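Local coordinates for PtLCIB4 H88A mutant (Phaeodactylum tricornutum, PDB 5B5Z), which binds zinc and belongs to the LCIB family of beta-carbonic anhydrases, whose active members interconvert carbon dioxide and bicarbonate, at residues V221-I224 with L225-S229; A148-Q151 with A152-T156. All coordinates share one frame; numbering follows the deposited sequence.

Contact 1: V221-I224 with L225-S229; sequences VTRI and LDEGS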
# COMPACT_ATOMS: atom_id res chain seq x y z
N VAL A 221 -14.96 -4.76 4.34
CA VAL A 221 -14.06 -5.74 4.97
C VAL A 221 -14.84 -7.00 5.36
O VAL A 221 -14.41 -8.13 5.08
CB VAL A 221 -13.36 -5.13 6.19
CG1 VAL A 221 -12.61 -6.23 7.00
CG2 VAL A 221 -12.40 -4.05 5.71
N THR A 222 -15.99 -6.80 5.99
CA THR A 222 -16.84 -7.94 6.36
C THR A 222 -17.22 -8.77 5.13
O THR A 222 -17.14 -10.00 5.16
CB THR A 222 -18.10 -7.47 7.07
OG1 THR A 222 -17.74 -6.89 8.33
CG2 THR A 222 -19.06 -8.65 7.31
N ARG A 223 -17.59 -8.11 4.03
CA ARG A 223 -17.92 -8.83 2.80
C ARG A 223 -16.74 -9.65 2.28
O ARG A 223 -16.89 -10.80 1.88
CB ARG A 223 -18.41 -7.85 1.72
CG ARG A 223 -18.78 -8.55 0.40
CD ARG A 223 -19.47 -7.59 -0.56
NE ARG A 223 -20.80 -7.23 -0.07
CZ ARG A 223 -21.54 -6.26 -0.61
NH1 ARG A 223 -21.07 -5.57 -1.64
NH2 ARG A 223 -22.74 -6.00 -0.12
N ILE A 224 -15.54 -9.05 2.27
CA ILE A 224 -14.36 -9.76 1.80
C ILE A 224 -14.06 -10.98 2.66
O ILE A 224 -13.71 -12.06 2.14
CB ILE A 224 -13.14 -8.82 1.77
CG1 ILE A 224 -13.31 -7.78 0.67
CG2 ILE A 224 -11.84 -9.61 1.53
CD1 ILE A 224 -12.31 -6.63 0.77
N LEU A 225 -14.18 -10.83 3.97
CA LEU A 225 -13.88 -11.92 4.89
C LEU A 225 -14.92 -13.03 4.73
O LEU A 225 -14.59 -14.20 4.81
CB LEU A 225 -13.83 -11.44 6.34
CG LEU A 225 -12.79 -10.38 6.68
CD1 LEU A 225 -12.80 -10.05 8.17
CD2 LEU A 225 -11.42 -10.84 6.26
N ASP A 226 -16.18 -12.65 4.50
CA ASP A 226 -17.24 -13.64 4.28
C ASP A 226 -16.98 -14.43 2.99
O ASP A 226 -17.15 -15.65 2.95
CB ASP A 226 -18.62 -12.97 4.24
CG ASP A 226 -19.08 -12.44 5.60
OD1 ASP A 226 -18.44 -12.77 6.63
OD2 ASP A 226 -20.07 -11.68 5.65
N GLU A 227 -16.54 -13.74 1.94
CA GLU A 227 -16.25 -14.39 0.66
C GLU A 227 -15.02 -15.27 0.67
O GLU A 227 -15.03 -16.37 0.11
CB GLU A 227 -16.08 -13.35 -0.45
CG GLU A 227 -17.29 -12.53 -0.74
CD GLU A 227 -18.30 -13.27 -1.59
OE1 GLU A 227 -17.91 -14.23 -2.30
OE2 GLU A 227 -19.48 -12.87 -1.56
N GLY A 228 -13.94 -14.78 1.29
CA GLY A 228 -12.64 -15.43 1.18
C GLY A 228 -12.31 -16.30 2.37
O GLY A 228 -11.16 -16.71 2.54
N SER A 229 -13.32 -16.56 3.20
CA SER A 229 -13.23 -17.46 4.34
C SER A 229 -12.50 -18.76 4.01
O SER A 229 -11.68 -19.25 4.79
CB SER A 229 -14.64 -17.79 4.85
OG SER A 229 -15.48 -18.17 3.78
O HOH W 1 -19.81 -11.68 0.93

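Contact 2: A148-Q151 with A152-T156; sequences AVTQ and AYQAT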
# COMPACT_ATOMS: atom_id res chain seq x y z
N ALA A 148 -17.72 15.99 -3.36
CA ALA A 148 -18.43 15.56 -4.56
C ALA A 148 -19.82 14.97 -4.26
O ALA A 148 -20.80 15.29 -4.95
CB ALA A 148 -17.59 14.57 -5.33
N VAL A 149 -19.92 14.10 -3.26
CA VAL A 149 -21.21 13.44 -3.02
C VAL A 149 -22.20 14.37 -2.30
O VAL A 149 -23.41 14.24 -2.49
CB VAL A 149 -21.09 12.11 -2.23
CG1 VAL A 149 -20.21 11.11 -2.97
CG2 VAL A 149 -20.60 12.35 -0.81
N THR A 150 -21.71 15.29 -1.49
CA THR A 150 -22.64 16.18 -0.79
C THR A 150 -23.11 17.28 -1.72
O THR A 150 -24.25 17.73 -1.62
CB THR A 150 -22.05 16.80 0.50
OG1 THR A 150 -20.90 17.60 0.20
CG2 THR A 150 -21.68 15.71 1.49
N GLN A 151 -22.25 17.72 -2.63
CA GLN A 151 -22.69 18.72 -3.61
C GLN A 151 -23.75 18.13 -4.53
O GLN A 151 -24.75 18.79 -4.84
CB GLN A 151 -21.50 19.24 -4.40
CG GLN A 151 -20.66 20.20 -3.60
CD GLN A 151 -19.45 20.71 -4.36
OE1 GLN A 151 -19.25 20.36 -5.52
NE2 GLN A 151 -18.64 21.53 -3.70
N ALA A 152 -23.54 16.89 -4.96
CA ALA A 152 -24.51 16.19 -5.78
C ALA A 152 -25.82 15.97 -5.02
O ALA A 152 -26.91 16.08 -5.59
CB ALA A 152 -23.95 14.88 -6.26
N TYR A 153 -25.71 15.65 -3.73
CA TYR A 153 -26.89 15.45 -2.91
C TYR A 153 -27.65 16.76 -2.72
O TYR A 153 -28.87 16.79 -2.85
CB TYR A 153 -26.51 14.85 -1.54
CG TYR A 153 -27.62 14.91 -0.51
CD1 TYR A 153 -28.59 13.93 -0.45
CD2 TYR A 153 -27.67 15.95 0.42
CE1 TYR A 153 -29.60 13.97 0.49
CE2 TYR A 153 -28.68 16.01 1.36
CZ TYR A 153 -29.64 15.02 1.39
OH TYR A 153 -30.64 15.08 2.34
N GLN A 154 -26.93 17.84 -2.43
CA GLN A 154 -27.55 19.13 -2.11
C GLN A 154 -28.23 19.74 -3.31
O GLN A 154 -29.13 20.57 -3.17
CB GLN A 154 -26.52 20.10 -1.53
CG GLN A 154 -26.06 19.73 -0.13
CD GLN A 154 -24.79 20.44 0.28
OE1 GLN A 154 -24.28 21.30 -0.44
NE2 GLN A 154 -24.26 20.07 1.44
N ALA A 155 -27.80 19.34 -4.50
CA ALA A 155 -28.60 19.54 -5.70
C ALA A 155 -29.62 18.42 -5.73
O ALA A 155 -29.55 17.53 -6.57
CB ALA A 155 -27.73 19.54 -6.95
N THR A 156 -30.57 18.48 -4.79
CA THR A 156 -31.44 17.37 -4.41
C THR A 156 -31.84 16.44 -5.55
O THR A 156 -31.18 15.41 -5.77
CB THR A 156 -32.72 17.89 -3.74
OG1 THR A 156 -33.52 18.59 -4.69
CG2 THR A 156 -32.37 18.81 -2.58

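Contact 1: V221-I224 with L225-S229
Val-221 carries CG1 on the far side of CB from its backbone N (chi1 170°), while Leu-225, one turn later, sends CG away from its carbonyl carbon (chi1 -61°); together these torsions lay the two side chains alongside each other, pointing the same way, with Val-221 CG1 4.0 Å from Leu-225 CD1. The pair illustrates i to i+4 packing in the last turns of alpha-helix 205-228. In the backbone of this pair, Leu-225 N donates to Val-221 O over 2.9 Å, and Leu-225 CG comes to 3.2 Å from that same oxygen. An alanine in place of Leu-225 would remove this branched end and is likely to open a gap beside Val-221 CG1 and against Phe-95 of helix 91-99, costing each one of its apolar contacts.

A quarter-turn round the helix, Thr-222 and Asp-226 also run side by side, but methyl meets carboxylate: Thr-222 CG2 is 3.6 Å from Asp-226 OD2. Their polar groups turn elsewhere, Thr-222 OG1 to the carbonyl of Gln-218 and Asp-226 OD1 to a salt bridge with Arg-264. Further round, one water donates both to Arg-223 O (3.2 Å) and to Glu-227 OE2 (2.8 Å), adding to the backbone bond that Glu-227 N already makes to that carbonyl. Arg-223 NE stays 6.0 Å from Glu-227 OE2, so any attraction between these charges is probably weak; both residues pack on Leu-181 of the second subunit. The chemistry thus divides the helix: hydrocarbon faces inward, while of the exposed acidic groups Asp-226 is paired with Arg-264 and Glu-227 is engaged by water.

Contact 2: A148-Q151 with A152-T156
Gln-154 lays its side chain past the carbonyl oxygen of Thr-150, a local contact at the C-terminal end of alpha-helix 140-154, where the chain leaves the helix through an inverse gamma turn centred on Ala-155. The bond to this oxygen comes from the backbone: Gln-154 N donates to Thr-150 O over 2.8 Å, the donor tilted 28° from the carbonyl plane. Gln-154 CG then lies 3.1 Å from Thr-150 O, and CD follows at 3.4 Å. Beyond CG the glutamine is extended (chi2 164°), which carries its amide along the flank of Thr-150 and brings NE2 to 4.1 Å from Thr-150 CB. This is a loose van der Waals approach, not a polar bond.

The Tyr-153 ring merely turns its edge toward Thr-150 O, which lies near the ring plane but not in close contact; what packs is Tyr-153 CB, 3.3 Å from Val-149 O. Tyr-153 N meanwhile bonds to Val-149 O from above the carbonyl plane. Earlier in the turn, Ala-152 N reaches Ala-148 O at 3.2 Å, and the Ala-152 methyl sits close to that oxygen as well.

A second shell positions these groups. Thr-150 tucks OG1 between its backbone N and carbonyl carbon (chi1 60°), a placement that lets the hydroxyl donate back to Ala-146 O, with a weak bond to Gln-147 O besides. Helix 196-201 covers one side: Leu-199 touches Thr-150, Ala-196 and Ser-200 meet Tyr-153, and Ser-200 also meets Gln-154. Most of the remaining surface of this helix end is exposed. The last i to i+4 bond of the helix runs from Ala-155 N to Gln-151 O at 3.1 Å, after which Thr-156 N turns back to Gln-154 O in a weak bond of 3.0 Å.

Contacts 1 and 2 sit near the ends of two helices, their centres 31 Å apart and their nearest atoms about 17 Å apart, so they do not touch. They share i to i+4 backbone bonding, placed in different surroundings. Contact 2 comes first along the chain and belongs to helix 140-154, which starts directly after Cys-139, a zinc ligand together with Cys-59 and His-115; its residues occupy the opposite end of that helix from the metal. Contact 1, on helix 205-228, leans on strand 107-117, the strand that contains His-115, and also reaches the second subunit. Neither contact supplies a zinc ligand.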